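Local coordinates for protein amine Dehydrogenase (Pseudomonas putida, PDB 1JMX) that probably serves as the beta-propeller subunit of a three-chain enzyme that oxidises primary amines and hands the electrons on to heme c, at residues Asp27-Asp31 with Asp307-Leu311; Pro45-Met50 with Thr341-Phe347; Gly312-Leu318 with Lys333-Met339. All coordinates share one frame; numbering follows the deposited sequence.

The three contacts gather round the joint where the beta-propeller closes. Contact 2 lies deepest, its centre about 7 Å from the centre of the chain, and sets strand 47-50 beside the C-terminal strand 345-348, probably near the propeller axis. Contact 1, its centre about 15 Å from that of contact 2, ties the 27-31 turn to the blade of strands 299-302 to 327-333. Contact 3, centred about 13 Å from the centre of contact 2, joins that blade's hairpin to the loop after its last strand. Gly312 of contact 3 packs on Pro344 of contact 2, and Leu318 CD1 meets Leu311 O of contact 1. Heme c neighbours Leu116 to Tyr120 belong to none of these segments.

Contact 1: residues Asp27-Asp31 with Asp307-Leu311; sequences DVASD and DKLYL
Val28 meets the blade that holds strand 309-312 through its CG1 methyl, which lies near the plane of the Tyr310 ring at its hydroxyl edge, 4.1 Å from Tyr310 CZ. CG1 stands anti to the backbone N (chi1 175°) and comes within 3.1 Å of Tyr310 OH; CG2 lies 4.0 Å from the same oxygen, which puts both methyls beside the hydroxyl end of the phenol. The carbonyl O of Val28 is modelled so near Lys308 NZ that the exact geometry there is doubtful. Ala29 only grazes the lysine. Ser30 faces away and braces the turn from within: its OG gives a hydrogen bond of 2.7 Å to the anti lone pair of Asp27 OD1. The backbone N of Ser30 also donates to Asp27 OD1, which makes the Asx motif. Asp31 closes the segment with a left-handed backbone, and its carboxylate gathers both partners from the other side. Tyr310 OH donates to Asp31 OD1 at 2.8 Å, meeting that oxygen nearly end-on to its C-O bond. OD1 lies in the ring plane, while the carboxylate itself is turned 74° from the ring. Lys308, extended beyond CG, runs to meet the Asp31 side chain head-on and forms a salt bridge, NZ lying 3.2 Å from Asp31 OD2, with a weak bond to each oxygen. The ammonium would probably offset the charge of this buried carboxylate. The turn links strands 22-27 and 32-38; Tyr310 points from strand 309-312 of the adjacent blade, and Met14 of strand 12-18 packs against both Val28 and Tyr310.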
loop_
_atom_site.group_PDB
_atom_site.type_symbol
_atom_site.label_atom_id
_atom_site.label_comp_id
_atom_site.label_asym_id
_atom_site.label_seq_id
_atom_site.Cartn_x
_atom_site.Cartn_y
_atom_site.Cartn_z
ATOM N N ASP B 27 13.121 34.870 10.452
ATOM C CA ASP B 27 14.214 35.671 10.943
ATOM C C ASP B 27 14.886 34.782 11.988
ATOM O O ASP B 27 14.326 34.522 13.052
ATOM C CB ASP B 27 13.685 36.955 11.567
ATOM C CG ASP B 27 14.789 37.825 12.101
ATOM O OD1 ASP B 27 14.918 37.945 13.337
ATOM O OD2 ASP B 27 15.547 38.366 11.283
ATOM N N VAL B 28 16.064 34.274 11.649
ATOM C CA VAL B 28 16.809 33.383 12.530
ATOM C C VAL B 28 17.191 33.972 13.891
ATOM O O VAL B 28 17.273 33.241 14.875
ATOM C CB VAL B 28 18.062 32.835 11.811
ATOM C CG1 VAL B 28 18.923 31.996 12.753
ATOM C CG2 VAL B 28 17.636 32.002 10.615
ATOM N N ALA B 29 17.373 35.286 13.968
ATOM C CA ALA B 29 17.759 35.919 15.231
ATOM C C ALA B 29 16.679 35.835 16.312
ATOM O O ALA B 29 16.951 35.450 17.454
ATOM C CB ALA B 29 18.155 37.387 14.991
ATOM N N SER B 30 15.455 36.179 15.932
ATOM C CA SER B 30 14.325 36.178 16.850
ATOM C C SER B 30 13.466 34.916 16.793
ATOM O O SER B 30 12.526 34.769 17.568
ATOM C CB SER B 30 13.454 37.399 16.569
ATOM O OG SER B 30 13.026 37.410 15.219
ATOM N N ASP B 31 13.780 34.024 15.861
ATOM C CA ASP B 31 13.028 32.789 15.690
ATOM C C ASP B 31 11.554 33.060 15.467
ATOM O O ASP B 31 10.692 32.408 16.054
ATOM C CB ASP B 31 13.222 31.866 16.888
ATOM C CG ASP B 31 14.526 31.122 16.829
ATOM O OD1 ASP B 31 14.932 30.755 15.709
ATOM O OD2 ASP B 31 15.146 30.905 17.891
ATOM N N ASP B 307 24.884 27.246 16.188
ATOM C CA ASP B 307 24.377 27.456 17.548
ATOM C C ASP B 307 22.933 26.945 17.662
ATOM O O ASP B 307 22.409 26.785 18.769
ATOM C CB ASP B 307 24.346 28.947 17.902
ATOM C CG ASP B 307 25.691 29.618 17.788
ATOM O OD1 ASP B 307 26.730 28.999 18.122
ATOM O OD2 ASP B 307 25.700 30.803 17.383
ATOM N N LYS B 308 22.257 26.822 16.521
ATOM C CA LYS B 308 20.886 26.331 16.488
ATOM C C LYS B 308 20.756 25.230 15.469
ATOM O O LYS B 308 21.489 25.192 14.485
ATOM C CB LYS B 308 19.905 27.426 16.102
ATOM C CG LYS B 308 19.744 28.514 17.105
ATOM C CD LYS B 308 18.761 29.503 16.554
ATOM C CE LYS B 308 18.680 30.716 17.413
ATOM N NZ LYS B 308 17.945 31.760 16.688
ATOM N N LEU B 309 19.799 24.346 15.722
ATOM C CA LEU B 309 19.505 23.220 14.857
ATOM C C LEU B 309 18.000 23.259 14.678
ATOM O O LEU B 309 17.246 23.130 15.644
ATOM C CB LEU B 309 19.897 21.905 15.539
ATOM C CG LEU B 309 20.327 20.686 14.712
ATOM C CD1 LEU B 309 20.345 19.462 15.612
ATOM C CD2 LEU B 309 19.409 20.455 13.544
ATOM N N TYR B 310 17.567 23.518 13.456
ATOM C CA TYR B 310 16.151 23.561 13.151
ATOM C C TYR B 310 15.717 22.224 12.580
ATOM O O TYR B 310 16.481 21.560 11.882
ATOM C CB TYR B 310 15.852 24.668 12.134
ATOM C CG TYR B 310 16.127 26.071 12.629
ATOM C CD1 TYR B 310 17.389 26.650 12.472
ATOM C CD2 TYR B 310 15.131 26.819 13.254
ATOM C CE1 TYR B 310 17.651 27.934 12.922
ATOM C CE2 TYR B 310 15.382 28.104 13.709
ATOM C CZ TYR B 310 16.648 28.657 13.539
ATOM O OH TYR B 310 16.913 29.932 13.980
ATOM N N LEU B 311 14.498 21.819 12.912
ATOM C CA LEU B 311 13.931 20.579 12.403
ATOM C C LEU B 311 12.666 20.962 11.639
ATOM O O LEU B 311 11.749 21.548 12.207
ATOM C CB LEU B 311 13.604 19.612 13.542
ATOM C CG LEU B 311 14.753 19.151 14.448
ATOM C CD1 LEU B 311 14.244 18.022 15.334
ATOM C CD2 LEU B 311 15.944 18.670 13.634
#

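Contact 2: residues Pro45-Met50 with Thr341-Phe347; sequences PGTAMM and TTTPQVF
Met50 lays its terminal methyl on the Phe347 ring, CE standing 3.8 Å above the ring plane and over its centre. Bends at chi2 (-54°) and chi3 (-70°) curl the thioether across the face. SD also sits over the ring, 4.4 Å from its centroid, in a Met-aromatic contact beside the CH-pi one, and Met50 CG closes on the rim at 3.6 Å from Phe347 CD2. The two side chains cross at about a right angle. Further along, methyl touches methyl: Thr47 CG2 is 3.7 Å from Thr343 CG2. Strands 47-50 and 345-347 run nearly parallel, 14° apart, yet their axes stay 7.6 Å from each other, too far for a shared ladder. They are the innermost strands of neighbouring propeller blades. The C-terminal one pairs with strand 12-18 near the N-terminus, the "Velcro" closure of the ring, while Gly46 and Thr47 form a G1 beta bulge opposite Leu60. Toward Pro45 and Thr341, and on as far as Ala48, the direct packing gives way to three bridging waters. One molecule joins Pro45 O to Thr341 OG1, which also bonds Tyr95. A second bridges Thr47 OG1 and Thr341 O. The third accepts from Ala48 N at 2.9 Å, donates to Thr343 O at 2.8 Å and bonds Thr342 OG1, a hydroxyl held as well by Thr17.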
loop_
_atom_site.group_PDB
_atom_site.type_symbol
_atom_site.label_atom_id
_atom_site.label_comp_id
_atom_site.label_asym_id
_atom_site.label_seq_id
_atom_site.Cartn_x
_atom_site.Cartn_y
_atom_site.Cartn_z
ATOM N N PRO B 45 6.828 19.816 -5.126
ATOM C CA PRO B 45 7.183 19.502 -3.737
ATOM C C PRO B 45 7.432 20.739 -2.879
ATOM O O PRO B 45 7.451 20.662 -1.654
ATOM C CB PRO B 45 8.460 18.693 -3.901
ATOM C CG PRO B 45 9.115 19.348 -5.072
ATOM C CD PRO B 45 7.962 19.540 -6.030
ATOM N N GLY B 46 7.607 21.879 -3.533
ATOM C CA GLY B 46 7.870 23.112 -2.820
ATOM C C GLY B 46 9.333 23.230 -2.435
ATOM O O GLY B 46 9.693 24.074 -1.634
ATOM N N THR B 47 10.177 22.392 -3.015
ATOM C CA THR B 47 11.601 22.399 -2.721
ATOM C C THR B 47 12.259 23.682 -3.223
ATOM O O THR B 47 12.213 23.979 -4.420
ATOM C CB THR B 47 12.292 21.185 -3.363
ATOM O OG1 THR B 47 11.702 19.986 -2.853
ATOM C CG2 THR B 47 13.787 21.178 -3.055
ATOM N N ALA B 48 12.896 24.419 -2.312
ATOM C CA ALA B 48 13.546 25.678 -2.665
ATOM C C ALA B 48 15.042 25.748 -2.395
ATOM O O ALA B 48 15.580 25.032 -1.544
ATOM C CB ALA B 48 12.851 26.845 -1.967
ATOM N N MET B 49 15.703 26.612 -3.164
ATOM C CA MET B 49 17.133 26.883 -3.043
ATOM C C MET B 49 17.360 28.355 -3.358
ATOM O O MET B 49 16.765 28.897 -4.288
ATOM C CB MET B 49 17.962 26.034 -4.005
ATOM C CG MET B 49 18.127 24.587 -3.586
ATOM S SD MET B 49 19.459 23.776 -4.483
ATOM C CE MET B 49 18.600 23.109 -5.857
ATOM N N MET B 50 18.193 29.002 -2.551
ATOM C CA MET B 50 18.522 30.411 -2.725
ATOM C C MET B 50 19.531 30.635 -3.842
ATOM O O MET B 50 20.496 29.881 -3.976
ATOM C CB MET B 50 19.077 30.981 -1.421
ATOM C CG MET B 50 18.039 31.144 -0.340
ATOM S SD MET B 50 16.661 32.128 -0.935
ATOM C CE MET B 50 17.430 33.739 -1.066
ATOM N N THR B 341 7.663 17.515 2.202
ATOM C CA THR B 341 9.074 17.255 1.868
ATOM C C THR B 341 9.958 18.480 1.646
ATOM O O THR B 341 11.040 18.358 1.089
ATOM C CB THR B 341 9.220 16.329 0.638
ATOM O OG1 THR B 341 8.693 16.982 -0.523
ATOM C CG2 THR B 341 8.492 15.006 0.866
ATOM N N THR B 342 9.503 19.647 2.096
ATOM C CA THR B 342 10.257 20.894 1.950
ATOM C C THR B 342 11.611 20.848 2.666
ATOM O O THR B 342 11.771 20.141 3.662
ATOM C CB THR B 342 9.453 22.088 2.521
ATOM O OG1 THR B 342 10.042 23.316 2.088
ATOM C CG2 THR B 342 9.466 22.070 4.039
ATOM N N THR B 343 12.583 21.597 2.152
ATOM C CA THR B 343 13.904 21.660 2.779
ATOM C C THR B 343 14.258 23.082 3.239
ATOM O O THR B 343 14.328 24.013 2.434
ATOM C CB THR B 343 15.040 21.003 1.893
ATOM O OG1 THR B 343 16.326 21.493 2.287
ATOM C CG2 THR B 343 14.846 21.257 0.453
ATOM N N PRO B 344 14.368 23.282 4.567
ATOM C CA PRO B 344 14.705 24.562 5.194
ATOM C C PRO B 344 16.071 25.040 4.710
ATOM O O PRO B 344 17.065 24.345 4.865
ATOM C CB PRO B 344 14.732 24.210 6.678
ATOM C CG PRO B 344 13.703 23.132 6.776
ATOM C CD PRO B 344 14.054 22.278 5.597
ATOM N N GLN B 345 16.102 26.244 4.156
ATOM C CA GLN B 345 17.318 26.833 3.596
ATOM C C GLN B 345 17.764 28.102 4.346
ATOM O O GLN B 345 17.018 29.081 4.425
ATOM C CB GLN B 345 17.046 27.147 2.124
ATOM C CG GLN B 345 17.996 26.540 1.124
ATOM C CD GLN B 345 18.149 25.042 1.239
ATOM O OE1 GLN B 345 17.570 24.283 0.466
ATOM N NE2 GLN B 345 19.005 24.614 2.147
ATOM N N VAL B 346 18.988 28.078 4.878
ATOM C CA VAL B 346 19.547 29.198 5.643
ATOM C C VAL B 346 20.549 30.044 4.824
ATOM O O VAL B 346 21.409 29.501 4.123
ATOM C CB VAL B 346 20.223 28.680 6.959
ATOM C CG1 VAL B 346 20.723 29.837 7.810
ATOM C CG2 VAL B 346 19.244 27.849 7.758
ATOM N N PHE B 347 20.435 31.369 4.931
ATOM C CA PHE B 347 21.312 32.292 4.199
ATOM C C PHE B 347 21.431 33.647 4.890
ATOM O O PHE B 347 20.585 34.005 5.703
ATOM C CB PHE B 347 20.781 32.518 2.772
ATOM C CG PHE B 347 19.466 33.258 2.718
ATOM C CD1 PHE B 347 19.434 34.634 2.507
ATOM C CD2 PHE B 347 18.261 32.585 2.908
ATOM C CE1 PHE B 347 18.222 35.327 2.494
ATOM C CE2 PHE B 347 17.049 33.267 2.896
ATOM C CZ PHE B 347 17.029 34.638 2.691
HETATM O O HOH W 1 6.473 18.374 -0.585
HETATM O O HOH W 2 12.879 18.786 -0.623
HETATM O O HOH W 3 12.288 24.095 0.515
#

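Contact 3: residues Gly312-Leu318 with Lys333-Met339; sequences GGTFNDL and KLPGGDM
Asn316 carries its CG between the backbone N and the carbonyl carbon (chi1 65°), which swings the amide out toward the 333-336 backbone and the Lys333 side chain. Bent at chi2 and chi3, Lys333 brings its NZ round to Asn316 OD1 at 3.2 Å, tilted out of the carbonyl plane. The other arm of the amide, Asn316 ND2, donates to Gly336 O at 3.3 Å from above that carbonyl's plane. With an alanine in place of Asn316, Gly336 O and the lysine ammonium would probably lose these partners, and the 335-337 bend one of its ties to the 312-318 segment. Backbone bonds add to the grip: Leu334 N donates to Asn316 O at 2.8 Å, and Met339 N to Phe315 O. Asp317 and Lys333 form a non-hydrogen-bonded pair of antiparallel strands 317-322 and 327-333, the third and fourth strands of this propeller blade, counted from 299-302. Past Lys333 the chain folds back over the 312-317 hairpin turn on its way to the C-terminal strand 345-348. Met339 points toward the 312-318 segment; its thioether, bent at chi3, brings CE to 3.2 Å from Asp317 O and packs it on Leu318 CD1, and SD accepts a weak bond from Gly313 N. Leu318 and Leu334 cross at about a right angle in tight contact, CD2 of Leu318 lying 3.4 Å from CG of Leu334, with Val16 of strand 12-18 touching both. At the far end the Asp338 carboxylate lies at the edge of the Phe315 ring, Asp338 OD2 being 3.8 Å from Phe315 CD2, and OD2 also bonds a polar side chain of a neighbouring subunit.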
loop_
_atom_site.group_PDB
_atom_site.type_symbol
_atom_site.label_atom_id
_atom_site.label_comp_id
_atom_site.label_asym_id
_atom_site.label_seq_id
_atom_site.Cartn_x
_atom_site.Cartn_y
_atom_site.Cartn_z
ATOM N N GLY B 312 12.643 20.661 10.346
ATOM C CA GLY B 312 11.499 20.998 9.521
ATOM C C GLY B 312 10.896 19.824 8.789
ATOM O O GLY B 312 11.253 18.680 9.041
ATOM N N GLY B 313 10.021 20.120 7.832
ATOM C CA GLY B 313 9.334 19.083 7.085
ATOM C C GLY B 313 8.187 18.569 7.934
ATOM O O GLY B 313 7.999 19.038 9.058
ATOM N N THR B 314 7.379 17.662 7.394
ATOM C CA THR B 314 6.272 17.078 8.156
ATOM C C THR B 314 5.052 18.010 8.368
ATOM O O THR B 314 4.354 18.325 7.402
ATOM C CB THR B 314 6.842 16.443 9.476
ATOM O OG1 THR B 314 7.493 15.206 9.154
ATOM C CG2 THR B 314 5.787 16.189 10.514
ATOM N N PHE B 315 4.824 18.481 9.595
ATOM C CA PHE B 315 3.694 19.337 9.909
ATOM C C PHE B 315 4.055 20.798 9.683
ATOM O O PHE B 315 4.964 21.094 8.918
ATOM C CB PHE B 315 3.230 19.116 11.356
ATOM C CG PHE B 315 2.588 17.775 11.601
ATOM C CD1 PHE B 315 2.827 17.086 12.784
ATOM C CD2 PHE B 315 1.736 17.207 10.664
ATOM C CE1 PHE B 315 2.227 15.853 13.029
ATOM C CE2 PHE B 315 1.133 15.974 10.906
ATOM C CZ PHE B 315 1.381 15.302 12.087
ATOM N N ASN B 316 3.371 21.705 10.379
ATOM C CA ASN B 316 3.608 23.135 10.216
ATOM C C ASN B 316 4.475 23.825 11.263
ATOM O O ASN B 316 4.394 25.042 11.404
ATOM C CB ASN B 316 2.277 23.884 10.086
ATOM C CG ASN B 316 1.443 23.800 11.332
ATOM O OD1 ASN B 316 1.762 23.057 12.254
ATOM N ND2 ASN B 316 0.360 24.559 11.370
ATOM N N ASP B 317 5.296 23.075 11.997
ATOM C CA ASP B 317 6.157 23.706 12.993
ATOM C C ASP B 317 7.638 23.347 12.897
ATOM O O ASP B 317 8.002 22.220 12.545
ATOM C CB ASP B 317 5.649 23.437 14.426
ATOM C CG ASP B 317 5.844 21.990 14.869
ATOM O OD1 ASP B 317 5.004 21.143 14.517
ATOM O OD2 ASP B 317 6.826 21.699 15.578
ATOM N N LEU B 318 8.485 24.344 13.148
ATOM C CA LEU B 318 9.929 24.152 13.172
ATOM C C LEU B 318 10.318 23.940 14.632
ATOM O O LEU B 318 9.877 24.679 15.509
ATOM C CB LEU B 318 10.688 25.399 12.694
ATOM C CG LEU B 318 10.675 25.975 11.278
ATOM C CD1 LEU B 318 11.037 24.912 10.265
ATOM C CD2 LEU B 318 9.329 26.569 10.999
ATOM N N LYS B 333 5.775 28.198 14.952
ATOM C CA LYS B 333 4.542 27.743 14.320
ATOM C C LYS B 333 4.355 28.530 13.024
ATOM O O LYS B 333 4.296 29.759 13.044
ATOM C CB LYS B 333 3.352 27.949 15.267
ATOM C CG LYS B 333 1.971 27.620 14.685
ATOM C CD LYS B 333 1.793 26.140 14.379
ATOM C CE LYS B 333 1.903 25.269 15.639
ATOM N NZ LYS B 333 1.721 23.807 15.341
ATOM N N LEU B 334 4.333 27.821 11.900
ATOM C CA LEU B 334 4.163 28.446 10.591
ATOM C C LEU B 334 2.699 28.576 10.183
ATOM O O LEU B 334 1.881 27.700 10.472
ATOM C CB LEU B 334 4.864 27.620 9.519
ATOM C CG LEU B 334 6.361 27.384 9.617
ATOM C CD1 LEU B 334 6.770 26.423 8.520
ATOM C CD2 LEU B 334 7.086 28.703 9.495
ATOM N N PRO B 335 2.342 29.688 9.523
ATOM C CA PRO B 335 0.957 29.870 9.085
ATOM C C PRO B 335 0.642 28.809 8.015
ATOM O O PRO B 335 1.510 28.461 7.212
ATOM C CB PRO B 335 0.977 31.277 8.475
ATOM C CG PRO B 335 2.011 31.976 9.279
ATOM C CD PRO B 335 3.109 30.937 9.373
ATOM N N GLY B 336 -0.580 28.283 8.025
ATOM C CA GLY B 336 -0.963 27.283 7.043
ATOM C C GLY B 336 -0.884 25.840 7.513
ATOM O O GLY B 336 -1.228 25.535 8.648
ATOM N N GLY B 337 -0.413 24.954 6.643
ATOM C CA GLY B 337 -0.332 23.552 7.004
ATOM C C GLY B 337 1.017 22.860 6.909
ATOM O O GLY B 337 2.061 23.434 7.211
ATOM N N ASP B 338 0.977 21.605 6.485
ATOM C CA ASP B 338 2.160 20.768 6.366
ATOM C C ASP B 338 3.294 21.245 5.465
ATOM O O ASP B 338 3.062 21.703 4.348
ATOM C CB ASP B 338 1.741 19.370 5.920
ATOM C CG ASP B 338 0.906 18.643 6.960
ATOM O OD1 ASP B 338 0.241 19.281 7.801
ATOM O OD2 ASP B 338 0.920 17.408 6.922
ATOM N N MET B 339 4.525 21.090 5.956
ATOM C CA MET B 339 5.731 21.438 5.217
ATOM C C MET B 339 6.051 20.306 4.247
ATOM O O MET B 339 6.755 20.498 3.257
ATOM C CB MET B 339 6.919 21.618 6.169
ATOM C CG MET B 339 6.979 22.963 6.862
ATOM S SD MET B 339 8.511 23.194 7.776
ATOM C CE MET B 339 8.013 22.712 9.433
#